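Signal recognition particle receptor FtsY (Sulfolobus acidocaldarius, PDB 5L3S) serves as the membrane-associated receptor for the signal recognition particle, pairing an SRP54-type helical bundle with a guanine-nucleotide-binding P-loop domain. Local coordinates at residues F102-G108 against P214-I220; G193-I197 against E231-F236; E237-D243 against L266-V270; A244-V250 against P269-V275. All coordinates share one frame; numbering follows the deposited sequence.

Contact 1. Residues F102-G108 against P214-I220; sequences FVIIFFG and PDFRILI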
# COMPACT_ATOMS: atom_id res chain seq x y z
N PHE B 102 -6.73 -26.24 13.54
CA PHE B 102 -7.09 -25.68 12.24
C PHE B 102 -5.95 -24.72 11.90
O PHE B 102 -5.67 -23.81 12.67
CB PHE B 102 -8.43 -24.94 12.35
CG PHE B 102 -8.98 -24.46 11.04
CD1 PHE B 102 -8.52 -23.28 10.45
CD2 PHE B 102 -10.00 -25.16 10.42
CE1 PHE B 102 -9.04 -22.84 9.25
CE2 PHE B 102 -10.53 -24.73 9.22
CZ PHE B 102 -10.06 -23.56 8.63
N VAL B 103 -5.29 -24.93 10.77
CA VAL B 103 -4.09 -24.20 10.42
C VAL B 103 -4.34 -23.13 9.37
O VAL B 103 -4.84 -23.43 8.28
CB VAL B 103 -2.98 -25.15 9.92
CG1 VAL B 103 -1.75 -24.36 9.48
CG2 VAL B 103 -2.62 -26.17 11.01
N ILE B 104 -4.00 -21.89 9.70
CA ILE B 104 -4.19 -20.76 8.80
C ILE B 104 -2.84 -20.12 8.52
O ILE B 104 -2.05 -19.92 9.45
CB ILE B 104 -5.08 -19.70 9.46
CG1 ILE B 104 -6.37 -20.35 9.98
CG2 ILE B 104 -5.37 -18.55 8.47
CD1 ILE B 104 -7.33 -19.37 10.62
N ILE B 105 -2.58 -19.80 7.26
CA ILE B 105 -1.35 -19.10 6.90
C ILE B 105 -1.72 -17.76 6.28
O ILE B 105 -2.78 -17.63 5.65
CB ILE B 105 -0.45 -19.95 5.96
CG1 ILE B 105 0.95 -19.32 5.79
CG2 ILE B 105 -1.14 -20.18 4.63
CD1 ILE B 105 1.99 -20.29 5.19
N PHE B 106 -0.85 -16.77 6.50
CA PHE B 106 -1.05 -15.40 6.02
C PHE B 106 0.16 -15.04 5.17
O PHE B 106 1.30 -15.27 5.60
CB PHE B 106 -1.14 -14.44 7.22
CG PHE B 106 -2.29 -14.71 8.15
CD1 PHE B 106 -2.25 -15.79 9.03
CD2 PHE B 106 -3.40 -13.89 8.16
CE1 PHE B 106 -3.31 -16.05 9.88
CE2 PHE B 106 -4.47 -14.14 9.01
CZ PHE B 106 -4.43 -15.22 9.87
N PHE B 107 -0.07 -14.51 3.97
CA PHE B 107 1.06 -14.04 3.16
C PHE B 107 0.68 -12.81 2.33
O PHE B 107 -0.49 -12.41 2.28
CB PHE B 107 1.63 -15.17 2.26
CG PHE B 107 0.59 -15.88 1.40
CD1 PHE B 107 0.19 -15.35 0.17
CD2 PHE B 107 0.08 -17.12 1.79
CE1 PHE B 107 -0.75 -16.02 -0.62
CE2 PHE B 107 -0.85 -17.79 1.01
CZ PHE B 107 -1.27 -17.23 -0.20
N GLY B 108 1.66 -12.20 1.69
CA GLY B 108 1.38 -11.02 0.89
C GLY B 108 2.66 -10.22 0.76
O GLY B 108 3.69 -10.60 1.32
N PRO B 214 -1.89 -26.03 5.09
CA PRO B 214 -2.88 -25.23 5.82
C PRO B 214 -4.31 -25.53 5.42
O PRO B 214 -4.59 -25.98 4.30
CB PRO B 214 -2.50 -23.78 5.48
CG PRO B 214 -1.64 -23.87 4.27
CD PRO B 214 -0.91 -25.18 4.39
N ASP B 215 -5.22 -25.33 6.37
CA ASP B 215 -6.63 -25.52 6.12
C ASP B 215 -7.24 -24.26 5.51
O ASP B 215 -8.29 -24.32 4.88
CB ASP B 215 -7.36 -25.89 7.41
CG ASP B 215 -6.82 -27.17 8.02
OD1 ASP B 215 -7.21 -28.25 7.55
OD2 ASP B 215 -5.99 -27.09 8.95
N PHE B 216 -6.57 -23.13 5.68
CA PHE B 216 -7.06 -21.87 5.13
C PHE B 216 -5.88 -21.00 4.79
O PHE B 216 -4.95 -20.90 5.58
CB PHE B 216 -7.95 -21.16 6.16
CG PHE B 216 -9.00 -20.25 5.55
CD1 PHE B 216 -10.07 -20.78 4.85
CD2 PHE B 216 -8.93 -18.88 5.72
CE1 PHE B 216 -11.05 -19.95 4.30
CE2 PHE B 216 -9.90 -18.04 5.17
CZ PHE B 216 -10.96 -18.59 4.46
N ARG B 217 -5.90 -20.37 3.61
CA ARG B 217 -4.80 -19.50 3.21
C ARG B 217 -5.34 -18.08 2.96
O ARG B 217 -6.30 -17.92 2.23
CB ARG B 217 -4.16 -20.00 1.91
CG ARG B 217 -3.65 -21.41 1.90
CD ARG B 217 -3.18 -21.76 0.50
NE ARG B 217 -2.71 -23.14 0.40
CZ ARG B 217 -2.13 -23.66 -0.68
NH1 ARG B 217 -1.96 -22.92 -1.76
NH2 ARG B 217 -1.74 -24.93 -0.67
N ILE B 218 -4.72 -17.08 3.57
CA ILE B 218 -5.21 -15.72 3.48
C ILE B 218 -4.16 -14.79 2.89
O ILE B 218 -3.07 -14.65 3.44
CB ILE B 218 -5.63 -15.15 4.85
CG1 ILE B 218 -6.72 -16.04 5.47
CG2 ILE B 218 -6.13 -13.72 4.71
CD1 ILE B 218 -7.17 -15.58 6.84
N LEU B 219 -4.50 -14.17 1.77
CA LEU B 219 -3.67 -13.14 1.17
C LEU B 219 -4.02 -11.82 1.83
O LEU B 219 -5.20 -11.48 1.98
CB LEU B 219 -3.92 -13.06 -0.33
CG LEU B 219 -3.27 -11.85 -1.04
CD1 LEU B 219 -1.76 -11.92 -0.97
CD2 LEU B 219 -3.79 -11.73 -2.50
N ILE B 220 -2.99 -11.08 2.24
CA ILE B 220 -3.21 -9.73 2.77
C ILE B 220 -2.95 -8.68 1.67
O ILE B 220 -1.90 -8.70 1.04
CB ILE B 220 -2.32 -9.45 3.99
CG1 ILE B 220 -2.51 -10.54 5.06
CG2 ILE B 220 -2.65 -8.08 4.56
CD1 ILE B 220 -3.96 -10.72 5.48
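Backbone hydrogen bonds join Ile105 and Phe107 to Phe216, Ile218 and Ile220 in a regular parallel ladder. Ile105 N gives to Phe216 O and Phe107 N to Ile218 O, while Ile105 O takes Ile218 N and Phe107 O takes Ile220 N at 2.8 Å. At the other end Val103 O is gripped twice, by Asp215 N at 2.7 Å and by Phe216 N at 3.1 Å, both in its carbonyl plane. One side-chain bond finishes this end: Val103 N donates to Asp215 OD2 at 2.9 Å, almost straight (170°) and through the lone pair anti to the other oxygen.

The pair forms the middle of the predominantly parallel sheet of a P-loop NTPase fold. Strand 102-107 is also bonded to strand 186-191 on its other edge, and Gly108 starts what is consistent with the Walker A loop.

Nonpolar contacts divide between the two faces. On the face carrying Ile104, Phe106, Phe216 and Ile218, the CD1 end of Ile218 sits 3.8 Å from both Ile104 CG2 and Phe106 CE2, and Ile220 CD1 meets the edge of the Phe106 ring. With CG anti to the backbone N (chi1 -173°), Phe102 lays its ring beneath Asp215, whose CB stands over the ring centre in a CH-pi contact. On the other face, Ile105 CG2 touches Pro214 CG at 3.7 Å, and the side chains of Ile105 and Arg217 lie side by side, pointing the same way. Leu205 and Val208 of helix 199-212 cover Phe107 and Ile105 here.

Contact 2. Residues G193-I197 against E231-F236; sequences GRMHI and EQARHF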
# COMPACT_ATOMS: atom_id res chain seq x y z
N GLY B 193 7.27 -10.76 4.29
CA GLY B 193 6.82 -10.09 3.08
C GLY B 193 7.62 -10.61 1.91
O GLY B 193 8.79 -10.96 2.04
N ARG B 194 6.98 -10.69 0.75
CA ARG B 194 7.66 -11.15 -0.45
C ARG B 194 6.92 -10.60 -1.65
O ARG B 194 5.69 -10.50 -1.63
CB ARG B 194 7.73 -12.69 -0.49
CG ARG B 194 6.39 -13.42 -0.81
CD ARG B 194 6.44 -14.89 -0.36
NE ARG B 194 6.55 -14.92 1.09
CZ ARG B 194 7.48 -15.58 1.78
NH1 ARG B 194 8.39 -16.33 1.16
NH2 ARG B 194 7.49 -15.48 3.09
N MET B 195 7.66 -10.22 -2.69
CA MET B 195 7.01 -9.83 -3.94
C MET B 195 6.47 -11.05 -4.67
O MET B 195 7.08 -12.11 -4.69
CB MET B 195 7.99 -9.09 -4.86
CG MET B 195 8.37 -7.70 -4.38
SD MET B 195 6.94 -6.60 -4.26
CE MET B 195 6.05 -7.06 -5.72
N HIS B 196 5.30 -10.88 -5.28
CA HIS B 196 4.67 -11.94 -6.04
C HIS B 196 5.50 -12.38 -7.25
O HIS B 196 5.31 -13.47 -7.76
CB HIS B 196 3.26 -11.50 -6.47
CG HIS B 196 3.21 -10.12 -7.06
ND1 HIS B 196 3.54 -8.98 -6.34
CD2 HIS B 196 2.86 -9.69 -8.30
CE1 HIS B 196 3.40 -7.92 -7.12
NE2 HIS B 196 2.99 -8.32 -8.31
N ILE B 197 6.45 -11.54 -7.68
CA ILE B 197 7.32 -11.88 -8.81
C ILE B 197 8.71 -12.34 -8.39
O ILE B 197 9.59 -12.55 -9.22
CB ILE B 197 7.48 -10.69 -9.80
CG1 ILE B 197 7.96 -9.44 -9.06
CG2 ILE B 197 6.16 -10.43 -10.55
CD1 ILE B 197 8.30 -8.28 -9.97
N GLU B 231 -3.04 -6.93 -9.37
CA GLU B 231 -1.91 -7.66 -9.94
C GLU B 231 -1.27 -8.61 -8.91
O GLU B 231 -0.95 -9.75 -9.23
CB GLU B 231 -0.86 -6.71 -10.51
CG GLU B 231 0.28 -7.42 -11.23
CD GLU B 231 -0.12 -7.89 -12.62
OE1 GLU B 231 -1.27 -7.62 -13.05
OE2 GLU B 231 0.73 -8.53 -13.29
N GLN B 232 -1.10 -8.14 -7.68
CA GLN B 232 -0.66 -9.01 -6.58
C GLN B 232 -1.59 -10.21 -6.39
O GLN B 232 -1.15 -11.36 -6.28
CB GLN B 232 -0.59 -8.22 -5.26
CG GLN B 232 0.47 -7.12 -5.20
CD GLN B 232 0.27 -6.20 -4.01
OE1 GLN B 232 -0.25 -6.61 -2.97
NE2 GLN B 232 0.68 -4.95 -4.16
N ALA B 233 -2.88 -9.94 -6.34
CA ALA B 233 -3.87 -11.00 -6.17
C ALA B 233 -3.85 -12.03 -7.30
O ALA B 233 -3.98 -13.22 -7.04
CB ALA B 233 -5.25 -10.39 -6.04
N ARG B 234 -3.70 -11.57 -8.55
CA ARG B 234 -3.67 -12.47 -9.71
C ARG B 234 -2.45 -13.39 -9.70
O ARG B 234 -2.56 -14.60 -9.90
CB ARG B 234 -3.63 -11.69 -11.03
CG ARG B 234 -4.92 -11.06 -11.46
CD ARG B 234 -4.72 -10.44 -12.84
NE ARG B 234 -5.87 -9.68 -13.30
CZ ARG B 234 -6.96 -10.21 -13.84
NH1 ARG B 234 -7.07 -11.52 -14.00
NH2 ARG B 234 -7.95 -9.41 -14.23
N HIS B 235 -1.29 -12.78 -9.51
CA HIS B 235 -0.02 -13.50 -9.49
C HIS B 235 0.02 -14.52 -8.37
O HIS B 235 0.41 -15.66 -8.59
CB HIS B 235 1.15 -12.53 -9.34
CG HIS B 235 1.60 -11.93 -10.63
ND1 HIS B 235 2.60 -12.50 -11.40
CD2 HIS B 235 1.21 -10.82 -11.28
CE1 HIS B 235 2.79 -11.76 -12.47
NE2 HIS B 235 1.96 -10.73 -12.43
N PHE B 236 -0.37 -14.11 -7.16
CA PHE B 236 -0.35 -15.01 -6.01
C PHE B 236 -1.35 -16.16 -6.20
O PHE B 236 -1.08 -17.29 -5.80
CB PHE B 236 -0.66 -14.25 -4.71
CG PHE B 236 0.56 -13.63 -4.06
CD1 PHE B 236 1.70 -14.38 -3.82
CD2 PHE B 236 0.54 -12.30 -3.67
CE1 PHE B 236 2.81 -13.79 -3.21
CE2 PHE B 236 1.65 -11.71 -3.06
CZ PHE B 236 2.78 -12.45 -2.83
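His196 leans on helix 228-239 with its ring edge toward the face of His235 and its CB over the ring of Phe236, without a single hydrogen bond to residues 231-236. The two imidazoles form an offset edge-to-face pair, planes 63° apart, with His196 CD2 3.5 Å from His235 CG. Gln232 CA stands over the centre of one His196 face. His196 CB in turn sits centrally over the Phe236 ring, 3.8 Å from its centroid, and Arg194 O lies at that ring's edge. A chi1 of 47° sets the imidazole between the backbone N and the carbonyl carbon, aiming it at the helix. Within the helix, His235 NE2 donates to Glu231 OE2 at 2.7 Å; the oxygen lies in the imidazole plane but is met from above its carboxylate, which limits rotation of the His235 ring. His196 NE2 is hydrogen-bonded to a polar side chain of another protein's chain. Gly193 and Arg194 close the DTAGR sequence, the G3 motif of SRP-type GTPases, and Gly193 lines the nucleotide pocket. Behind the aromatic cluster, Phe236 and Ala233 rest on Leu219 of strand 216-222, Ala233 also meets helix 258-266, and Arg194 packs on helix 199-212.

Contact 3. Residues E237-D243 against L266-V270; sequences ENNVGYD and LKKPV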
# COMPACT_ATOMS: atom_id res chain seq x y z
N GLU B 237 -2.49 -15.88 -6.81
CA GLU B 237 -3.45 -16.94 -7.06
C GLU B 237 -2.87 -17.96 -8.03
O GLU B 237 -3.03 -19.17 -7.84
CB GLU B 237 -4.79 -16.38 -7.57
CG GLU B 237 -5.74 -17.44 -8.13
CD GLU B 237 -6.07 -18.54 -7.14
OE1 GLU B 237 -5.96 -18.30 -5.91
OE2 GLU B 237 -6.45 -19.64 -7.58
N ASN B 238 -2.17 -17.48 -9.06
CA ASN B 238 -1.57 -18.37 -10.05
C ASN B 238 -0.34 -19.14 -9.54
O ASN B 238 -0.16 -20.30 -9.89
CB ASN B 238 -1.20 -17.60 -11.32
CG ASN B 238 -2.42 -17.05 -12.05
OD1 ASN B 238 -3.51 -17.62 -11.98
ND2 ASN B 238 -2.23 -15.94 -12.76
N ASN B 239 0.50 -18.50 -8.73
CA ASN B 239 1.74 -19.13 -8.28
C ASN B 239 1.60 -19.91 -6.97
O ASN B 239 2.38 -20.82 -6.69
CB ASN B 239 2.85 -18.09 -8.10
CG ASN B 239 3.19 -17.36 -9.38
OD1 ASN B 239 2.81 -17.79 -10.47
ND2 ASN B 239 3.91 -16.25 -9.25
N VAL B 240 0.62 -19.53 -6.16
CA VAL B 240 0.50 -20.06 -4.80
C VAL B 240 -0.91 -20.61 -4.54
O VAL B 240 -1.07 -21.77 -4.14
CB VAL B 240 0.83 -18.96 -3.78
CG1 VAL B 240 0.76 -19.50 -2.35
CG2 VAL B 240 2.20 -18.34 -4.06
N GLY B 241 -1.92 -19.77 -4.79
CA GLY B 241 -3.31 -20.11 -4.47
C GLY B 241 -3.67 -19.69 -3.05
O GLY B 241 -2.86 -19.84 -2.13
N TYR B 242 -4.86 -19.14 -2.87
CA TYR B 242 -5.33 -18.76 -1.54
C TYR B 242 -6.86 -18.85 -1.50
O TYR B 242 -7.50 -19.00 -2.55
CB TYR B 242 -4.86 -17.35 -1.15
CG TYR B 242 -5.19 -16.29 -2.17
CD1 TYR B 242 -4.30 -16.00 -3.21
CD2 TYR B 242 -6.38 -15.57 -2.12
CE1 TYR B 242 -4.58 -15.04 -4.17
CE2 TYR B 242 -6.68 -14.59 -3.07
CZ TYR B 242 -5.76 -14.33 -4.09
OH TYR B 242 -6.04 -13.39 -5.05
N ASP B 243 -7.43 -18.76 -0.31
CA ASP B 243 -8.87 -18.97 -0.13
C ASP B 243 -9.65 -17.66 0.01
O ASP B 243 -10.80 -17.55 -0.42
CB ASP B 243 -9.13 -19.84 1.09
CG ASP B 243 -8.45 -21.19 0.99
OD1 ASP B 243 -8.83 -21.96 0.10
OD2 ASP B 243 -7.55 -21.47 1.81
N LEU B 266 -11.45 -12.55 -10.07
CA LEU B 266 -10.80 -13.74 -9.53
C LEU B 266 -11.73 -14.65 -8.73
O LEU B 266 -11.31 -15.72 -8.28
CB LEU B 266 -9.62 -13.34 -8.64
CG LEU B 266 -8.57 -12.47 -9.33
CD1 LEU B 266 -7.46 -12.08 -8.36
CD2 LEU B 266 -8.02 -13.19 -10.53
N LYS B 267 -12.98 -14.22 -8.57
CA LYS B 267 -13.93 -14.92 -7.71
C LYS B 267 -13.37 -15.17 -6.32
O LYS B 267 -13.58 -16.23 -5.75
CB LYS B 267 -14.41 -16.24 -8.34
CG LYS B 267 -15.25 -16.05 -9.59
CD LYS B 267 -16.30 -14.98 -9.34
CE LYS B 267 -16.77 -14.32 -10.62
NZ LYS B 267 -17.52 -13.07 -10.32
N LYS B 268 -12.64 -14.19 -5.78
CA LYS B 268 -12.05 -14.32 -4.45
C LYS B 268 -12.75 -13.38 -3.48
O LYS B 268 -13.05 -12.24 -3.82
CB LYS B 268 -10.54 -14.02 -4.49
CG LYS B 268 -9.74 -15.04 -5.27
CD LYS B 268 -9.75 -16.40 -4.55
CE LYS B 268 -8.86 -17.40 -5.29
NZ LYS B 268 -9.05 -18.79 -4.81
N PRO B 269 -13.07 -13.88 -2.28
CA PRO B 269 -13.77 -13.02 -1.32
C PRO B 269 -12.84 -12.28 -0.36
O PRO B 269 -11.77 -12.78 -0.01
CB PRO B 269 -14.61 -14.03 -0.53
CG PRO B 269 -13.76 -15.28 -0.52
CD PRO B 269 -13.09 -15.30 -1.89
N VAL B 270 -13.26 -11.10 0.06
CA VAL B 270 -12.66 -10.43 1.19
C VAL B 270 -13.44 -10.89 2.41
O VAL B 270 -14.67 -10.85 2.39
CB VAL B 270 -12.80 -8.91 1.07
CG1 VAL B 270 -12.25 -8.21 2.32
CG2 VAL B 270 -12.09 -8.40 -0.20
O HOH W 1 -11.38 -19.22 -2.84
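Lys268 NZ is held by three partners: it donates to Tyr242 O at 2.7 Å, forms a salt bridge with Glu237 OE1 at 3.3 Å, and gives a hydrogen bond to a water that donates to Asp243 O. The contact joins two successive helix-to-strand connections of the alpha/beta P-loop domain, the turn after helix 228-239 and the one after helix 258-266. A bend at chi2 (-67°) carries the lysine chain past the Tyr242 ring, with CG 3.8 Å from CE2, and delivers the ammonium nearly along the axis of the Tyr242 carbonyl. Lys268 CE and Glu237 OE1 lie over the same ring face, both offset toward the rim; NZ is too far from the ring for more than a weak cation-pi attraction. Glu237 OE1 also receives a weak bond from Tyr242 N, and the carboxylate thus ties the last turn of its helix to the outgoing chain as well as to the lysine. At the phenol end, Tyr242 OH is hydrogen-bonded to Ala233 O, back in helix 228-239, and touches Leu266 CD1, whose side chain crosses the tyrosine at about a right angle. Beside the bridging water, Asp243 O rests against Pro269 CD at 3.5 Å.

Contact 4. Residues A244-V250 against P269-V275; sequences AVILTKV and PVVYMGV. With GNP (phosphoaminophosphonic acid-guanylate ester), chain R.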
# COMPACT_ATOMS: atom_id res chain seq x y z
N ALA B 244 -9.02 -16.67 0.65
CA ALA B 244 -9.67 -15.39 0.91
C ALA B 244 -8.66 -14.26 1.13
O ALA B 244 -7.46 -14.49 1.23
CB ALA B 244 -10.59 -15.49 2.11
N VAL B 245 -9.18 -13.04 1.21
CA VAL B 245 -8.32 -11.87 1.36
C VAL B 245 -8.76 -11.11 2.60
O VAL B 245 -9.96 -11.04 2.92
CB VAL B 245 -8.47 -10.96 0.11
CG1 VAL B 245 -7.91 -9.57 0.36
CG2 VAL B 245 -7.82 -11.62 -1.10
N ILE B 246 -7.79 -10.53 3.31
CA ILE B 246 -8.08 -9.49 4.28
C ILE B 246 -7.48 -8.17 3.75
O ILE B 246 -6.31 -8.14 3.37
CB ILE B 246 -7.54 -9.85 5.69
CG1 ILE B 246 -8.35 -11.02 6.28
CG2 ILE B 246 -7.58 -8.63 6.62
CD1 ILE B 246 -7.80 -11.58 7.62
N LEU B 247 -8.29 -7.12 3.72
CA LEU B 247 -7.85 -5.79 3.27
C LEU B 247 -7.53 -4.94 4.48
O LEU B 247 -8.37 -4.82 5.38
CB LEU B 247 -8.99 -5.10 2.50
CG LEU B 247 -9.51 -5.75 1.23
CD1 LEU B 247 -10.50 -4.81 0.53
CD2 LEU B 247 -8.34 -6.06 0.31
N THR B 248 -6.35 -4.32 4.49
CA THR B 248 -5.93 -3.52 5.64
C THR B 248 -5.97 -2.01 5.39
O THR B 248 -6.08 -1.56 4.24
CB THR B 248 -4.47 -3.84 6.02
OG1 THR B 248 -3.64 -3.52 4.90
CG2 THR B 248 -4.31 -5.35 6.36
N LYS B 249 -5.87 -1.23 6.47
CA LYS B 249 -5.68 0.21 6.40
C LYS B 249 -6.85 0.93 5.76
O LYS B 249 -6.68 1.98 5.16
CB LYS B 249 -4.36 0.55 5.68
CG LYS B 249 -3.13 -0.13 6.29
CD LYS B 249 -1.85 0.14 5.46
CE LYS B 249 -0.74 -0.88 5.85
NZ LYS B 249 0.46 -0.78 4.96
N VAL B 250 -8.04 0.35 5.89
CA VAL B 250 -9.25 0.93 5.32
C VAL B 250 -9.55 2.24 6.04
O VAL B 250 -10.20 3.14 5.49
CB VAL B 250 -10.40 -0.10 5.40
CG1 VAL B 250 -11.74 0.54 5.12
CG2 VAL B 250 -10.13 -1.24 4.43
N PRO B 269 -13.07 -13.88 -2.28
CA PRO B 269 -13.77 -13.02 -1.32
C PRO B 269 -12.84 -12.28 -0.36
O PRO B 269 -11.77 -12.78 -0.01
CB PRO B 269 -14.61 -14.03 -0.53
CG PRO B 269 -13.76 -15.28 -0.52
CD PRO B 269 -13.09 -15.30 -1.89
N VAL B 270 -13.26 -11.10 0.06
CA VAL B 270 -12.66 -10.43 1.19
C VAL B 270 -13.44 -10.89 2.41
O VAL B 270 -14.67 -10.85 2.39
CB VAL B 270 -12.80 -8.91 1.07
CG1 VAL B 270 -12.25 -8.21 2.32
CG2 VAL B 270 -12.09 -8.40 -0.20
N VAL B 271 -12.75 -11.37 3.45
CA VAL B 271 -13.47 -11.86 4.63
C VAL B 271 -13.46 -10.87 5.80
O VAL B 271 -14.40 -10.83 6.59
CB VAL B 271 -12.95 -13.26 5.09
CG1 VAL B 271 -13.43 -14.34 4.14
CG2 VAL B 271 -11.42 -13.25 5.22
N TYR B 272 -12.39 -10.08 5.93
CA TYR B 272 -12.34 -9.07 6.98
C TYR B 272 -11.66 -7.81 6.46
O TYR B 272 -10.97 -7.85 5.46
CB TYR B 272 -11.56 -9.56 8.20
CG TYR B 272 -12.15 -10.77 8.84
CD1 TYR B 272 -13.22 -10.65 9.71
CD2 TYR B 272 -11.67 -12.03 8.56
CE1 TYR B 272 -13.79 -11.75 10.30
CE2 TYR B 272 -12.24 -13.16 9.14
CZ TYR B 272 -13.30 -13.01 10.01
OH TYR B 272 -13.87 -14.11 10.60
N MET B 273 -11.88 -6.70 7.16
CA MET B 273 -11.13 -5.49 6.88
C MET B 273 -10.48 -4.94 8.14
O MET B 273 -11.11 -4.85 9.20
CB MET B 273 -12.05 -4.45 6.26
CG MET B 273 -12.43 -4.77 4.81
SD MET B 273 -13.65 -3.60 4.28
CE MET B 273 -14.91 -4.01 5.48
N GLY B 274 -9.21 -4.57 8.02
CA GLY B 274 -8.50 -3.89 9.08
C GLY B 274 -8.79 -2.41 9.05
O GLY B 274 -8.74 -1.78 8.01
N VAL B 275 -9.13 -1.85 10.20
CA VAL B 275 -9.49 -0.44 10.26
C VAL B 275 -8.74 0.31 11.36
O VAL B 275 -9.26 1.25 11.94
CB VAL B 275 -11.02 -0.28 10.47
CG1 VAL B 275 -11.78 -0.77 9.24
CG2 VAL B 275 -11.46 -1.05 11.70
PG GNP R . 6.35 -7.21 6.78
O1G GNP R . 6.36 -8.42 7.68
O2G GNP R . 7.64 -6.41 6.87
O3G GNP R . 6.15 -7.52 5.31
N3B GNP R . 5.16 -6.25 7.24
PB GNP R . 3.67 -6.82 7.55
O1B GNP R . 3.76 -7.95 8.48
O2B GNP R . 3.02 -7.16 6.27
O3A GNP R . 2.94 -5.67 8.20
PA GNP R . 2.93 -5.21 9.66
O1A GNP R . 1.98 -6.04 10.48
O2A GNP R . 4.32 -5.06 10.19
O5' GNP R . 2.23 -3.80 9.63
C5' GNP R . 2.84 -2.64 8.97
C4' GNP R . 2.27 -1.38 9.58
O4' GNP R . 0.86 -1.19 9.17
C3' GNP R . 2.25 -1.37 11.10
O3' GNP R . 2.49 -0.05 11.55
C2' GNP R . 0.81 -1.79 11.44
O2' GNP R . 0.41 -1.29 12.70
C1' GNP R . 0.09 -0.99 10.34
N9 GNP R . -1.26 -1.50 10.07
C8 GNP R . -1.65 -2.79 9.82
N7 GNP R . -2.95 -2.91 9.59
C5 GNP R . -3.41 -1.60 9.70
C6 GNP R . -4.72 -1.09 9.56
O6 GNP R . -5.74 -1.76 9.33
N1 GNP R . -4.78 0.29 9.76
C2 GNP R . -3.67 1.08 10.03
N2 GNP R . -3.87 2.39 10.19
N3 GNP R . -2.44 0.60 10.16
C4 GNP R . -2.39 -0.73 9.99
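Strands 244-248 and 270-274 are the two strands of a beta-alpha-beta unit, linked through helix 258-266, and their C-terminal ends carry part of the guanine pocket. Thr248, Lys249 and Val250 begin the TKxD (G4) motif, whose Asp251 also bonds to GNP.

The parallel ladder runs from Val245 N to Pro269 O (2.9 Å), Val271 N to Val245 O, Leu247 N to Tyr272 O, and Gly274 N to Leu247 O (2.8 Å). Val271 is an extra residue between the paired positions, with near-helical backbone angles, and next to it the buried Tyr272 N finds no partner. Val250 N to Gly274 O extends the bonding beyond the strand.

On the face that meets helix 258-266, Leu247 CG touches Val270 CG1 at 3.8 Å, the two side chains crossing at about a right angle, while Met273 CG lies 4.2 Å from Leu247 CB before its thioether end turns away. Across the sheet, Ile246 sends CD1 to CD2 of the Tyr272 ring at 4.0 Å. Val271 CG1 packs on Ala244 CB.

At the pocket, Lys249 stretches its chain, extended beyond CG, along the base: CG lies 3.7 Å from GNP C5 and CE reaches the ribose O4'. Its NZ pairs with Asp222 and also bonds to the backbone of another protein's chain. Gly274 has no side chain to hold off the base, and GNP O6 approaches its C to 3.1 Å. That same O6 accepts a hydrogen bond from Lys249 N at 2.9 Å, N-H...O angle 155°.

Contacts 1 and 4 are joined in one sheet, their centres 13 Å apart, where strand 216-222 neighbours strand 244-248: Leu219 N is 3.0 Å from Ala244 O. Contacts 2 and 3 share helix 228-239, where Phe236 O meets Gly241 N at 2.8 Å. The helix rests on contact 1 through Phe236 CD2 and Leu219 CD1, 3.6 Å apart, and contact 3 is tied to strand 216-222 by Asp243 OD2 and Arg217 N at 2.7 Å. Contacts 3 and 4 share Pro269 and Val270. The GNP pocket takes Gly193 from contact 2 and Thr248, Lys249, Gly274 and Val275 from contact 4, while Gly108 of contact 1 leads into what is probably the P-loop; contacts 2 and 4 do not touch.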